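Local coordinates for protein galactitol-1-phosphate 5-dehydrogenase (Escherichia coli, PDB 4UEJ) that oxidises galactitol 1-phosphate to D-tagatose 6-phosphate with NAD(+), as a zinc-containing dehydrogenase that forms a homodimer, at residues G36-D41 and L57-S62; I317-S322 and G340-I345; G49-P54 and I109-D114; V4-D9 and P43-N48; A82-L87 and M288-P293. All blocks are in the same frame, centred on the assembly; numbering follows the deposited sequence.

Interaction 1 (G36-D41 and L57-S62); sequences GLCGSD and LGHEFS. With ZN (zinc ion), chain D.
The tight part lies between Gly36, Cys38 and Glu60. Gly36 N gives a nearly straight bond to Glu60 O, 2.7 Å long (173°). The Glu60 chain is extended beyond CG and lays OE2 3.3 Å from Cys38 CB, while OE1 is salt-bridged to Lys341. Cys38 SG is anti to its backbone N and lies 2.7 Å from the zinc. His59 CG takes the crowded position between backbone N and carbonyl carbon (chi1 60°), and NE2 binds the zinc at 2.1 Å.

The other side is looser, and its links run through waters. Water 3 accepts from Gly58 N and His59 ND1 and donates to Asp41 OD1 at 2.7 Å. OD1 lies at the ring edge, in plane, and is also paired with Arg44. OD2 takes Cys38 N from above the carboxylate plane, and the two residues form a capping box at the start of helix 41-46. An alanine at Asp41 would remove both oxygens and would probably loosen the cap and the water-mediated link from the carboxylate to His59 ND1. Water 4 is a zinc ligand and donates to Glu60 OE2. Together these features are consistent with the catalytic zinc site of the zinc-containing alcohol dehydrogenase family.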
# COMPACT_ATOMS: atom_id res chain seq x y z
N GLY A 36 -23.87 -20.55 -0.17
CA GLY A 36 -24.10 -19.22 -0.70
C GLY A 36 -23.34 -18.92 -1.96
O GLY A 36 -22.25 -19.45 -2.17
N LEU A 37 -23.91 -18.06 -2.81
CA LEU A 37 -23.21 -17.55 -3.99
C LEU A 37 -22.39 -16.30 -3.67
O LEU A 37 -22.93 -15.32 -3.17
CB LEU A 37 -24.21 -17.22 -5.10
CG LEU A 37 -23.67 -16.72 -6.44
CD1 LEU A 37 -23.12 -17.88 -7.24
CD2 LEU A 37 -24.75 -15.99 -7.22
N CYS A 38 -21.09 -16.34 -3.96
CA CYS A 38 -20.18 -15.22 -3.74
C CYS A 38 -20.15 -14.26 -4.94
O CYS A 38 -20.35 -14.68 -6.08
CB CYS A 38 -18.76 -15.75 -3.44
SG CYS A 38 -17.51 -14.53 -2.94
N GLY A 39 -19.90 -12.99 -4.68
CA GLY A 39 -19.68 -12.03 -5.76
C GLY A 39 -18.61 -12.50 -6.74
O GLY A 39 -18.71 -12.27 -7.94
N SER A 40 -17.59 -13.17 -6.21
CA SER A 40 -16.48 -13.67 -7.02
C SER A 40 -16.91 -14.79 -7.96
O SER A 40 -16.19 -15.12 -8.90
CB SER A 40 -15.35 -14.16 -6.12
OG SER A 40 -15.78 -15.24 -5.31
N ASP A 41 -18.08 -15.37 -7.70
CA ASP A 41 -18.60 -16.44 -8.53
C ASP A 41 -19.18 -15.92 -9.85
O ASP A 41 -19.21 -16.63 -10.85
CB ASP A 41 -19.67 -17.24 -7.77
CG ASP A 41 -19.08 -18.16 -6.71
OD1 ASP A 41 -17.97 -18.69 -6.94
OD2 ASP A 41 -19.72 -18.36 -5.65
N LEU A 57 -19.45 -24.79 -8.56
CA LEU A 57 -18.91 -23.78 -7.67
C LEU A 57 -19.43 -23.94 -6.24
O LEU A 57 -20.13 -24.90 -5.92
CB LEU A 57 -19.24 -22.38 -8.20
CG LEU A 57 -18.73 -22.06 -9.61
CD1 LEU A 57 -19.26 -20.70 -10.10
CD2 LEU A 57 -17.22 -22.10 -9.66
N GLY A 58 -19.09 -22.98 -5.38
CA GLY A 58 -19.60 -22.96 -4.02
C GLY A 58 -18.52 -23.12 -2.95
O GLY A 58 -18.07 -24.24 -2.69
N HIS A 59 -18.13 -22.01 -2.32
CA HIS A 59 -17.14 -22.08 -1.24
C HIS A 59 -17.60 -21.42 0.05
O HIS A 59 -16.79 -21.15 0.95
CB HIS A 59 -15.82 -21.45 -1.70
CG HIS A 59 -15.92 -20.01 -2.09
ND1 HIS A 59 -16.30 -19.61 -3.35
CD2 HIS A 59 -15.65 -18.88 -1.40
CE1 HIS A 59 -16.27 -18.28 -3.42
NE2 HIS A 59 -15.88 -17.82 -2.25
N GLU A 60 -18.90 -21.19 0.15
CA GLU A 60 -19.50 -20.53 1.31
C GLU A 60 -20.63 -21.42 1.77
O GLU A 60 -21.79 -21.16 1.44
CB GLU A 60 -20.06 -19.15 0.95
CG GLU A 60 -19.07 -18.16 0.36
CD GLU A 60 -19.75 -16.84 -0.01
OE1 GLU A 60 -20.99 -16.83 -0.14
OE2 GLU A 60 -19.05 -15.81 -0.16
N PHE A 61 -20.32 -22.49 2.48
CA PHE A 61 -21.39 -23.41 2.83
C PHE A 61 -21.22 -24.12 4.16
O PHE A 61 -20.13 -24.14 4.74
CB PHE A 61 -21.58 -24.46 1.71
CG PHE A 61 -20.40 -25.37 1.45
CD1 PHE A 61 -19.45 -25.03 0.50
CD2 PHE A 61 -20.30 -26.60 2.08
CE1 PHE A 61 -18.38 -25.89 0.22
CE2 PHE A 61 -19.23 -27.46 1.81
CZ PHE A 61 -18.29 -27.12 0.87
N SER A 62 -22.33 -24.67 4.64
CA SER A 62 -22.35 -25.44 5.87
C SER A 62 -23.19 -26.69 5.68
O SER A 62 -23.92 -26.82 4.70
CB SER A 62 -22.92 -24.60 7.02
OG SER A 62 -24.24 -24.18 6.70
ZN ZN D . -15.59 -15.86 -1.59
O HOH W 1 -21.19 -21.87 -1.47
O HOH W 2 -19.47 -19.58 -3.24
O HOH W 3 -17.16 -20.87 -5.61
O HOH W 4 -16.54 -15.49 0.14

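Interaction 2 (I317-S322 and G340-I345)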
# COMPACT_ATOMS: atom_id res chain seq x y z
N ILE A 317 -29.98 -11.79 3.07
CA ILE A 317 -30.38 -12.88 2.18
C ILE A 317 -31.47 -12.44 1.22
O ILE A 317 -32.54 -11.97 1.64
CB ILE A 317 -30.85 -14.12 2.99
CG1 ILE A 317 -29.71 -14.61 3.88
CG2 ILE A 317 -31.30 -15.21 2.05
CD1 ILE A 317 -30.12 -15.57 4.97
N ALA A 318 -31.19 -12.58 -0.08
CA ALA A 318 -32.14 -12.19 -1.12
C ALA A 318 -32.91 -13.39 -1.63
O ALA A 318 -34.04 -13.25 -2.12
CB ALA A 318 -31.42 -11.49 -2.27
N HIS A 319 -32.32 -14.57 -1.54
CA HIS A 319 -32.95 -15.75 -2.09
C HIS A 319 -32.60 -17.01 -1.31
O HIS A 319 -31.44 -17.25 -0.99
CB HIS A 319 -32.56 -15.93 -3.55
CG HIS A 319 -33.29 -17.02 -4.25
ND1 HIS A 319 -34.53 -16.84 -4.82
CD2 HIS A 319 -32.96 -18.32 -4.47
CE1 HIS A 319 -34.93 -17.98 -5.36
NE2 HIS A 319 -34.00 -18.89 -5.16
N ARG A 320 -33.63 -17.80 -1.01
CA ARG A 320 -33.47 -19.16 -0.50
C ARG A 320 -34.18 -20.09 -1.47
O ARG A 320 -35.33 -19.83 -1.86
CB ARG A 320 -34.06 -19.33 0.90
CG ARG A 320 -33.23 -18.80 2.05
CD ARG A 320 -33.91 -19.19 3.35
NE ARG A 320 -33.25 -18.66 4.54
CZ ARG A 320 -33.47 -17.44 5.04
NH1 ARG A 320 -34.31 -16.62 4.43
NH2 ARG A 320 -32.85 -17.04 6.14
N GLY A 321 -33.52 -21.17 -1.85
CA GLY A 321 -34.16 -22.14 -2.71
C GLY A 321 -33.33 -23.38 -2.92
O GLY A 321 -32.13 -23.39 -2.67
N SER A 322 -33.98 -24.45 -3.38
CA SER A 322 -33.25 -25.66 -3.74
C SER A 322 -32.75 -25.52 -5.18
O SER A 322 -32.76 -24.41 -5.73
CB SER A 322 -34.14 -26.90 -3.57
OG SER A 322 -33.35 -28.09 -3.54
N GLY A 340 -28.31 -9.54 -3.37
CA GLY A 340 -28.09 -9.88 -1.97
C GLY A 340 -27.61 -11.32 -1.99
O GLY A 340 -27.36 -11.86 -3.06
N LYS A 341 -27.48 -11.94 -0.82
CA LYS A 341 -26.98 -13.31 -0.76
C LYS A 341 -28.00 -14.28 -1.31
O LYS A 341 -29.13 -14.37 -0.81
CB LYS A 341 -26.60 -13.70 0.67
CG LYS A 341 -26.05 -15.12 0.79
CD LYS A 341 -24.81 -15.35 -0.07
CE LYS A 341 -23.67 -14.42 0.35
NZ LYS A 341 -22.39 -14.69 -0.36
N VAL A 342 -27.62 -14.98 -2.36
CA VAL A 342 -28.44 -16.04 -2.91
C VAL A 342 -27.98 -17.37 -2.31
O VAL A 342 -26.84 -17.79 -2.51
CB VAL A 342 -28.33 -16.09 -4.44
CG1 VAL A 342 -29.15 -17.25 -5.00
CG2 VAL A 342 -28.79 -14.76 -5.03
N LEU A 343 -28.86 -18.02 -1.55
CA LEU A 343 -28.51 -19.28 -0.91
C LEU A 343 -29.12 -20.47 -1.61
O LEU A 343 -30.30 -20.47 -1.95
CB LEU A 343 -28.95 -19.29 0.55
CG LEU A 343 -28.24 -18.37 1.53
CD1 LEU A 343 -28.94 -18.45 2.89
CD2 LEU A 343 -26.78 -18.78 1.63
N LEU A 344 -28.30 -21.50 -1.82
CA LEU A 344 -28.80 -22.81 -2.18
C LEU A 344 -29.11 -23.57 -0.89
O LEU A 344 -28.24 -23.70 -0.02
CB LEU A 344 -27.79 -23.57 -3.03
CG LEU A 344 -28.10 -25.05 -3.28
CD1 LEU A 344 -29.32 -25.23 -4.18
CD2 LEU A 344 -26.90 -25.73 -3.90
N ILE A 345 -30.34 -24.03 -0.78
CA ILE A 345 -30.78 -24.84 0.35
C ILE A 345 -31.26 -26.20 -0.16
O ILE A 345 -32.43 -26.34 -0.54
CB ILE A 345 -31.92 -24.12 1.14
CG1 ILE A 345 -31.49 -22.71 1.57
CG2 ILE A 345 -32.36 -24.95 2.35
CD1 ILE A 345 -30.23 -22.66 2.41
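Lys341 O is gripped by two N-H groups, Ala318 N at 2.8 Å and His319 N at 3.3 Å. The second arrives in the carbonyl plane, on a lone pair; the first comes from above it. This pair of hydrogen bonds to one carbonyl oxygen marks a beta bulge, where the register slips by one residue. Beyond it the pairing is regular: Leu343 N reaches His319 O at 2.8 Å, and Ile345 N reaches Gly321 O almost straight (177°). The two strands are parallel, as in a beta-alpha-beta unit, with helix 323-333 as the connection. On one face Ile317 CD1 meets Leu343 CD1 at 3.7 Å, the side chains crossing at about a right angle. On the other, His319 CB and Val342 CG1 touch at 3.9 Å. Second-shell partners hold the polar tips. His319 NE2 bonds to Ser325, and Arg320 pairs with Glu138 and Glu314. Val342 and Leu344 pack on Phe326 of the connecting helix. Lys341, bent at chi2 and chi3, carries NZ away from the partner strand to Glu60 and Leu37 O.

Interaction 3 (G49-P54 and I109-D114); sequences GAHYYP and IGSRRD
Tyr52 buries the largest single share of this contact. Its CG sits in the crowded position between backbone N and carbonyl carbon (chi1 60°), which swings the ring toward the 109-114 loop. The hydroxyl donates to Asp114 OD1 at 2.8 Å. That oxygen lies in the ring plane, at the edge, but the hydroxyl meets it from above the carboxylate plane (47° out). Asp114 CG is anti to its carbonyl carbon, and OD1 also takes Thr56 N, so two donors hold it. Along the same ring, CE1 comes within 3.6 Å of Arg112 O. Both segments are irregular loops of the GroES-like domain, joined near the surface. A leucine at Tyr52 would lose the hydroxyl and its bond to Asp114, and would probably let the two loops move apart. His51 has CG anti to its carbonyl carbon (chi1 -72°). Its ND1 makes a weak bond to Ser111 O, 3.4 Å away at the ring edge. Water 6 bridges the same two residues, accepting from His51 N and donating to Ser111 O at 2.8 Å. Arg112 CG rests 4.0 Å from His51 ND1. The extended arginine chain ends at Tyr106, with a cation-pi contact and a hydrogen bond to its carbonyl.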
# COMPACT_ATOMS: atom_id res chain seq x y z
N GLY A 49 -14.63 -16.95 -16.41
CA GLY A 49 -13.55 -16.68 -15.48
C GLY A 49 -13.20 -17.83 -14.55
O GLY A 49 -12.39 -17.67 -13.64
N ALA A 50 -13.81 -18.99 -14.77
CA ALA A 50 -13.48 -20.17 -13.98
C ALA A 50 -12.24 -20.85 -14.56
O ALA A 50 -11.95 -20.72 -15.74
CB ALA A 50 -14.65 -21.14 -13.94
N HIS A 51 -11.53 -21.59 -13.71
CA HIS A 51 -10.32 -22.30 -14.15
C HIS A 51 -10.62 -23.43 -15.14
O HIS A 51 -9.76 -23.83 -15.92
CB HIS A 51 -9.58 -22.85 -12.93
CG HIS A 51 -8.91 -21.80 -12.11
ND1 HIS A 51 -9.26 -21.54 -10.80
CD2 HIS A 51 -7.91 -20.94 -12.41
CE1 HIS A 51 -8.51 -20.57 -10.33
NE2 HIS A 51 -7.68 -20.19 -11.28
N TYR A 52 -11.84 -23.94 -15.10
CA TYR A 52 -12.24 -25.00 -16.02
C TYR A 52 -13.76 -25.09 -16.14
O TYR A 52 -14.48 -24.62 -15.26
CB TYR A 52 -11.66 -26.35 -15.58
CG TYR A 52 -12.10 -26.79 -14.20
CD1 TYR A 52 -11.40 -26.41 -13.07
CD2 TYR A 52 -13.24 -27.58 -14.04
CE1 TYR A 52 -11.82 -26.80 -11.80
CE2 TYR A 52 -13.66 -27.98 -12.78
CZ TYR A 52 -12.95 -27.59 -11.67
OH TYR A 52 -13.38 -27.99 -10.42
N TYR A 53 -14.21 -25.69 -17.23
CA TYR A 53 -15.62 -26.00 -17.43
C TYR A 53 -15.75 -27.43 -17.96
O TYR A 53 -14.89 -27.89 -18.71
CB TYR A 53 -16.28 -25.01 -18.40
CG TYR A 53 -16.26 -23.59 -17.90
CD1 TYR A 53 -17.21 -23.13 -17.00
CD2 TYR A 53 -15.27 -22.71 -18.31
CE1 TYR A 53 -17.19 -21.83 -16.54
CE2 TYR A 53 -15.23 -21.40 -17.85
CZ TYR A 53 -16.20 -20.97 -16.97
OH TYR A 53 -16.17 -19.68 -16.50
N PRO A 54 -16.81 -28.14 -17.56
CA PRO A 54 -17.83 -27.71 -16.60
C PRO A 54 -17.30 -27.67 -15.17
O PRO A 54 -16.32 -28.34 -14.87
CB PRO A 54 -18.92 -28.77 -16.74
CG PRO A 54 -18.18 -29.99 -17.20
CD PRO A 54 -17.09 -29.49 -18.09
N ILE A 109 -11.77 -25.22 -2.80
CA ILE A 109 -13.08 -25.81 -3.01
C ILE A 109 -14.00 -24.77 -3.65
O ILE A 109 -14.21 -23.69 -3.10
CB ILE A 109 -13.64 -26.32 -1.68
CG1 ILE A 109 -12.80 -27.52 -1.21
CG2 ILE A 109 -15.13 -26.67 -1.79
CD1 ILE A 109 -12.87 -27.75 0.28
N GLY A 110 -14.51 -25.09 -4.83
CA GLY A 110 -15.39 -24.18 -5.55
C GLY A 110 -14.68 -23.26 -6.52
O GLY A 110 -15.28 -22.33 -7.05
N SER A 111 -13.40 -23.53 -6.77
CA SER A 111 -12.66 -22.74 -7.75
C SER A 111 -11.64 -23.61 -8.48
O SER A 111 -11.65 -23.71 -9.71
CB SER A 111 -11.97 -21.55 -7.08
OG SER A 111 -11.26 -20.77 -8.03
N ARG A 112 -10.75 -24.24 -7.72
CA ARG A 112 -9.74 -25.11 -8.32
C ARG A 112 -10.17 -26.58 -8.33
O ARG A 112 -9.62 -27.39 -9.07
CB ARG A 112 -8.40 -24.95 -7.59
CG ARG A 112 -7.82 -23.55 -7.70
CD ARG A 112 -6.45 -23.43 -7.06
NE ARG A 112 -5.95 -22.06 -7.16
CZ ARG A 112 -4.70 -21.69 -6.88
NH1 ARG A 112 -3.81 -22.58 -6.46
NH2 ARG A 112 -4.34 -20.42 -7.00
N ARG A 113 -11.16 -26.90 -7.50
CA ARG A 113 -11.84 -28.19 -7.53
C ARG A 113 -13.33 -27.90 -7.35
O ARG A 113 -13.69 -26.80 -6.95
CB ARG A 113 -11.34 -29.13 -6.42
CG ARG A 113 -11.51 -28.55 -5.01
CD ARG A 113 -11.61 -29.63 -3.94
NE ARG A 113 -12.91 -30.31 -3.98
CZ ARG A 113 -13.26 -31.28 -3.14
NH1 ARG A 113 -12.41 -31.68 -2.20
NH2 ARG A 113 -14.45 -31.85 -3.26
N ASP A 114 -14.18 -28.88 -7.65
CA ASP A 114 -15.62 -28.69 -7.53
C ASP A 114 -16.02 -28.41 -6.08
O ASP A 114 -15.35 -28.85 -5.14
CB ASP A 114 -16.37 -29.90 -8.08
CG ASP A 114 -16.39 -29.93 -9.60
OD1 ASP A 114 -15.97 -28.93 -10.22
OD2 ASP A 114 -16.82 -30.95 -10.18
O HOH W 5 -11.75 -18.87 -10.55
O HOH W 6 -12.72 -21.52 -11.09

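Interaction 4 (V4-D9 and P43-N48); sequences VVNDTD and PRIFKN
The N-terminal strand 2-7 and the turn after it pack here against the C-terminal end of helix 41-46. Lys47 leaves the helical conformation, and Asn48 follows with positive phi, in left-handed helical geometry. The Asn48 side chain makes the main polar link. CB sets the course, placing CG anti to the carbonyl carbon (chi1 -70°). CG lies 3.9 Å from Thr8 CG2. From there the amide forks. OD1 accepts from Asp9 N at 2.8 Å, in its carbonyl plane and on a lone pair, and also touches Thr8 CG2. ND2 donates to Asp9 OD1 at 3.2 Å, with that oxygen close to the amide plane. The same oxygen is met from above the carboxylate plane; the two flat groups are turned 58° apart. The backbone N-H and the carboxylate of Asp9 thus hold both ends of the amide and fix its rotation.

Closer to the core, Asn6 OD1 presses on Ile45 CG2 at 3.6 Å, the two side chains crossing obliquely. Water 7 sits between Ile45 O at 2.7 Å and Asp7 O at 2.9 Å. Ile45 CG2 also lies over one face of the Phe46 ring, 3.5 Å above its plane and offset toward the rim.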
# COMPACT_ATOMS: atom_id res chain seq x y z
N VAL A 4 -25.33 -28.04 -8.96
CA VAL A 4 -25.39 -27.01 -9.98
C VAL A 4 -24.08 -26.98 -10.75
O VAL A 4 -23.01 -26.88 -10.16
CB VAL A 4 -25.67 -25.62 -9.39
CG1 VAL A 4 -25.87 -24.61 -10.51
CG2 VAL A 4 -26.90 -25.67 -8.50
N VAL A 5 -24.17 -27.10 -12.06
CA VAL A 5 -22.98 -27.13 -12.90
C VAL A 5 -23.00 -25.96 -13.89
O VAL A 5 -23.97 -25.78 -14.63
CB VAL A 5 -22.87 -28.46 -13.67
CG1 VAL A 5 -21.61 -28.47 -14.50
CG2 VAL A 5 -22.88 -29.63 -12.70
N ASN A 6 -21.93 -25.18 -13.88
CA ASN A 6 -21.79 -24.07 -14.82
C ASN A 6 -20.90 -24.45 -15.98
O ASN A 6 -19.84 -25.06 -15.79
CB ASN A 6 -21.21 -22.85 -14.12
CG ASN A 6 -21.98 -22.47 -12.89
OD1 ASN A 6 -23.01 -21.81 -12.97
ND2 ASN A 6 -21.50 -22.91 -11.74
N ASP A 7 -21.33 -24.11 -17.19
CA ASP A 7 -20.50 -24.35 -18.36
C ASP A 7 -20.13 -23.04 -19.04
O ASP A 7 -20.61 -21.97 -18.65
CB ASP A 7 -21.20 -25.28 -19.35
CG ASP A 7 -20.23 -26.22 -20.04
OD1 ASP A 7 -19.36 -25.73 -20.80
OD2 ASP A 7 -20.31 -27.44 -19.79
N THR A 8 -19.28 -23.14 -20.05
CA THR A 8 -18.80 -21.98 -20.80
C THR A 8 -19.96 -21.10 -21.28
O THR A 8 -21.02 -21.61 -21.63
CB THR A 8 -17.95 -22.43 -22.02
OG1 THR A 8 -16.87 -23.24 -21.57
CG2 THR A 8 -17.40 -21.23 -22.77
N ASP A 9 -19.74 -19.79 -21.25
CA ASP A 9 -20.68 -18.80 -21.78
C ASP A 9 -22.00 -18.72 -21.00
O ASP A 9 -23.05 -18.45 -21.57
CB ASP A 9 -20.98 -19.08 -23.25
CG ASP A 9 -19.76 -18.90 -24.13
OD1 ASP A 9 -19.04 -17.89 -23.95
OD2 ASP A 9 -19.52 -19.77 -25.00
N PRO A 43 -18.09 -13.65 -12.12
CA PRO A 43 -17.19 -13.79 -13.27
C PRO A 43 -16.96 -15.24 -13.70
O PRO A 43 -16.72 -15.50 -14.88
CB PRO A 43 -15.87 -13.18 -12.77
CG PRO A 43 -16.26 -12.27 -11.67
CD PRO A 43 -17.45 -12.91 -11.01
N ARG A 44 -17.03 -16.18 -12.75
CA ARG A 44 -16.81 -17.59 -13.07
C ARG A 44 -17.96 -18.15 -13.88
O ARG A 44 -17.76 -19.00 -14.75
CB ARG A 44 -16.63 -18.42 -11.79
CG ARG A 44 -15.42 -18.02 -10.96
CD ARG A 44 -15.23 -18.94 -9.74
NE ARG A 44 -14.11 -18.47 -8.92
CZ ARG A 44 -14.24 -17.90 -7.73
NH1 ARG A 44 -15.45 -17.73 -7.18
NH2 ARG A 44 -13.16 -17.50 -7.07
N ILE A 45 -19.16 -17.65 -13.61
CA ILE A 45 -20.36 -18.14 -14.27
C ILE A 45 -20.56 -17.48 -15.62
O ILE A 45 -20.82 -18.15 -16.63
CB ILE A 45 -21.61 -17.90 -13.39
CG1 ILE A 45 -21.45 -18.61 -12.04
CG2 ILE A 45 -22.86 -18.39 -14.10
CD1 ILE A 45 -22.47 -18.20 -11.01
N PHE A 46 -20.41 -16.16 -15.66
CA PHE A 46 -20.84 -15.43 -16.85
C PHE A 46 -19.70 -14.91 -17.72
O PHE A 46 -19.93 -14.62 -18.91
CB PHE A 46 -21.73 -14.26 -16.42
CG PHE A 46 -23.01 -14.70 -15.78
CD1 PHE A 46 -24.09 -15.08 -16.55
CD2 PHE A 46 -23.12 -14.77 -14.40
CE1 PHE A 46 -25.27 -15.49 -15.96
CE2 PHE A 46 -24.30 -15.18 -13.80
CZ PHE A 46 -25.37 -15.55 -14.59
N LYS A 47 -18.50 -14.78 -17.16
CA LYS A 47 -17.40 -14.14 -17.89
C LYS A 47 -16.27 -15.10 -18.22
O LYS A 47 -15.13 -14.68 -18.39
CB LYS A 47 -16.81 -12.95 -17.10
CG LYS A 47 -17.76 -11.79 -16.83
CD LYS A 47 -19.04 -11.86 -17.65
CE LYS A 47 -19.12 -10.89 -18.81
NZ LYS A 47 -20.31 -11.26 -19.65
N ASN A 48 -16.61 -16.38 -18.32
CA ASN A 48 -15.63 -17.44 -18.57
C ASN A 48 -14.40 -17.28 -17.68
O ASN A 48 -13.27 -17.46 -18.13
CB ASN A 48 -15.24 -17.46 -20.05
CG ASN A 48 -16.38 -17.94 -20.93
OD1 ASN A 48 -17.26 -18.69 -20.48
ND2 ASN A 48 -16.37 -17.53 -22.20
O HOH W 7 -21.77 -20.64 -16.39

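Interaction 5 (A82-L87 and M288-P293); sequences ACVPLL and MNYSSP
This contact bridges the two parts of the subunit, the GroES-like domain (82-87) and the Rossmann-type, zinc-binding dehydrogenase part (288-293). Tyr290 reaches across. Its CG is anti to the carbonyl carbon (chi1 -52°), and the ring enters between Val84 and Leu86. Val84 CG1 touches Tyr290 CE1 at 3.5 Å. Leu86 meets the CD2/CE2 half of the ring, with Leu86 CB 3.4 Å from Tyr290 CE2 and Leu86 CD2 3.5 Å from Tyr290 CD2. At the tip, Tyr290 OH accepts a weak bond from Leu86 N, 3.3 Å away, and rests 3.3 Å from Pro85 CD. Leu86 CG is anti to its backbone N, and the branch CD1 packs on Met288 SD at 3.8 Å. These two side chains cross at about a right angle. Outside the pair, Tyr290 stacks with Trp294 and meets Trp299 of helix 297-307. Leu86 and Met288 both lean on Phe108 of strand 107-108, while Pro85 touches Glu144 of helix 143-155.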
# COMPACT_ATOMS: atom_id res chain seq x y z
N ALA A 82 -18.76 -25.72 8.93
CA ALA A 82 -18.65 -24.84 7.77
C ALA A 82 -17.46 -25.30 6.96
O ALA A 82 -16.53 -25.86 7.51
CB ALA A 82 -18.46 -23.39 8.19
N CYS A 83 -17.49 -25.05 5.66
CA CYS A 83 -16.34 -25.37 4.82
C CYS A 83 -15.23 -24.33 4.94
O CYS A 83 -15.49 -23.13 4.93
CB CYS A 83 -16.78 -25.48 3.37
SG CYS A 83 -15.44 -25.81 2.23
N VAL A 84 -14.00 -24.82 5.07
CA VAL A 84 -12.79 -24.02 4.96
C VAL A 84 -12.23 -24.34 3.58
O VAL A 84 -11.62 -25.38 3.40
CB VAL A 84 -11.77 -24.36 6.06
CG1 VAL A 84 -10.53 -23.46 5.96
CG2 VAL A 84 -12.41 -24.24 7.43
N PRO A 85 -12.50 -23.48 2.59
CA PRO A 85 -12.37 -23.97 1.22
C PRO A 85 -10.93 -24.05 0.69
O PRO A 85 -10.70 -24.81 -0.24
CB PRO A 85 -13.18 -22.95 0.40
CG PRO A 85 -13.19 -21.69 1.26
CD PRO A 85 -13.24 -22.20 2.67
N LEU A 86 -10.02 -23.29 1.27
CA LEU A 86 -8.60 -23.32 0.85
C LEU A 86 -7.92 -24.55 1.41
O LEU A 86 -8.07 -24.85 2.59
CB LEU A 86 -7.86 -22.07 1.33
CG LEU A 86 -6.34 -22.15 1.11
CD1 LEU A 86 -6.12 -21.95 -0.32
CD2 LEU A 86 -5.57 -21.13 1.91
N LEU A 87 -7.15 -25.24 0.58
CA LEU A 87 -6.29 -26.30 1.09
C LEU A 87 -4.85 -25.99 0.74
O LEU A 87 -4.40 -26.28 -0.37
CB LEU A 87 -6.70 -27.67 0.53
CG LEU A 87 -5.96 -28.87 1.15
CD1 LEU A 87 -6.33 -29.06 2.61
CD2 LEU A 87 -6.19 -30.15 0.35
N MET A 288 -7.66 -13.72 0.53
CA MET A 288 -8.37 -14.79 1.20
C MET A 288 -8.63 -14.47 2.66
O MET A 288 -8.99 -13.35 3.00
CB MET A 288 -7.62 -16.11 1.03
CG MET A 288 -7.56 -16.54 -0.42
SD MET A 288 -7.18 -18.28 -0.63
CE MET A 288 -5.52 -18.20 -1.27
N ASN A 289 -8.49 -15.47 3.53
CA ASN A 289 -8.97 -15.29 4.88
C ASN A 289 -8.43 -16.26 5.92
O ASN A 289 -9.18 -16.83 6.71
CB ASN A 289 -10.51 -15.37 4.86
CG ASN A 289 -11.07 -16.37 3.83
OD1 ASN A 289 -10.72 -16.37 2.63
ND2 ASN A 289 -11.99 -17.20 4.28
N TYR A 290 -7.11 -16.42 5.94
CA TYR A 290 -6.50 -17.44 6.78
C TYR A 290 -5.30 -16.89 7.50
O TYR A 290 -4.64 -15.97 7.03
CB TYR A 290 -6.09 -18.66 5.96
CG TYR A 290 -7.23 -19.15 5.13
CD1 TYR A 290 -8.21 -19.94 5.70
CD2 TYR A 290 -7.35 -18.79 3.80
CE1 TYR A 290 -9.29 -20.37 4.97
CE2 TYR A 290 -8.42 -19.22 3.06
CZ TYR A 290 -9.39 -20.01 3.65
OH TYR A 290 -10.47 -20.45 2.94
N SER A 291 -5.04 -17.49 8.65
CA SER A 291 -3.85 -17.19 9.41
C SER A 291 -3.53 -18.37 10.31
O SER A 291 -4.29 -19.34 10.37
CB SER A 291 -4.03 -15.90 10.23
OG SER A 291 -5.11 -16.01 11.13
N SER A 292 -2.40 -18.30 10.99
CA SER A 292 -1.96 -19.39 11.85
C SER A 292 -2.39 -19.14 13.30
O SER A 292 -2.36 -18.00 13.77
CB SER A 292 -0.45 -19.54 11.76
OG SER A 292 0.03 -20.44 12.74
N PRO A 293 -2.79 -20.21 14.02
CA PRO A 293 -2.87 -21.59 13.53
C PRO A 293 -4.10 -21.85 12.66
O PRO A 293 -5.17 -21.30 12.93
CB PRO A 293 -2.93 -22.41 14.81
CG PRO A 293 -3.62 -21.52 15.77
CD PRO A 293 -3.20 -20.11 15.43

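In the fold
From the N terminus, interaction 4 closes first, folding strand 2-7 onto the end of helix 41-46. Interaction 1 opens inside that span and closes at 57-62, so the two cross. Interaction 3 begins just after interaction 4 ends and closes at 109-114; it crosses interaction 1. Interaction 5 opens within interaction 3 and closes some 200 residues later, crossing it and tying the GroES-like domain to the dehydrogenase part. Interaction 2 follows in series near the C terminus. Its strand 341-344 returns to the sheet of strands 27-36 and 60-68, and Lys341 links it to interaction 1. No contact nests within another.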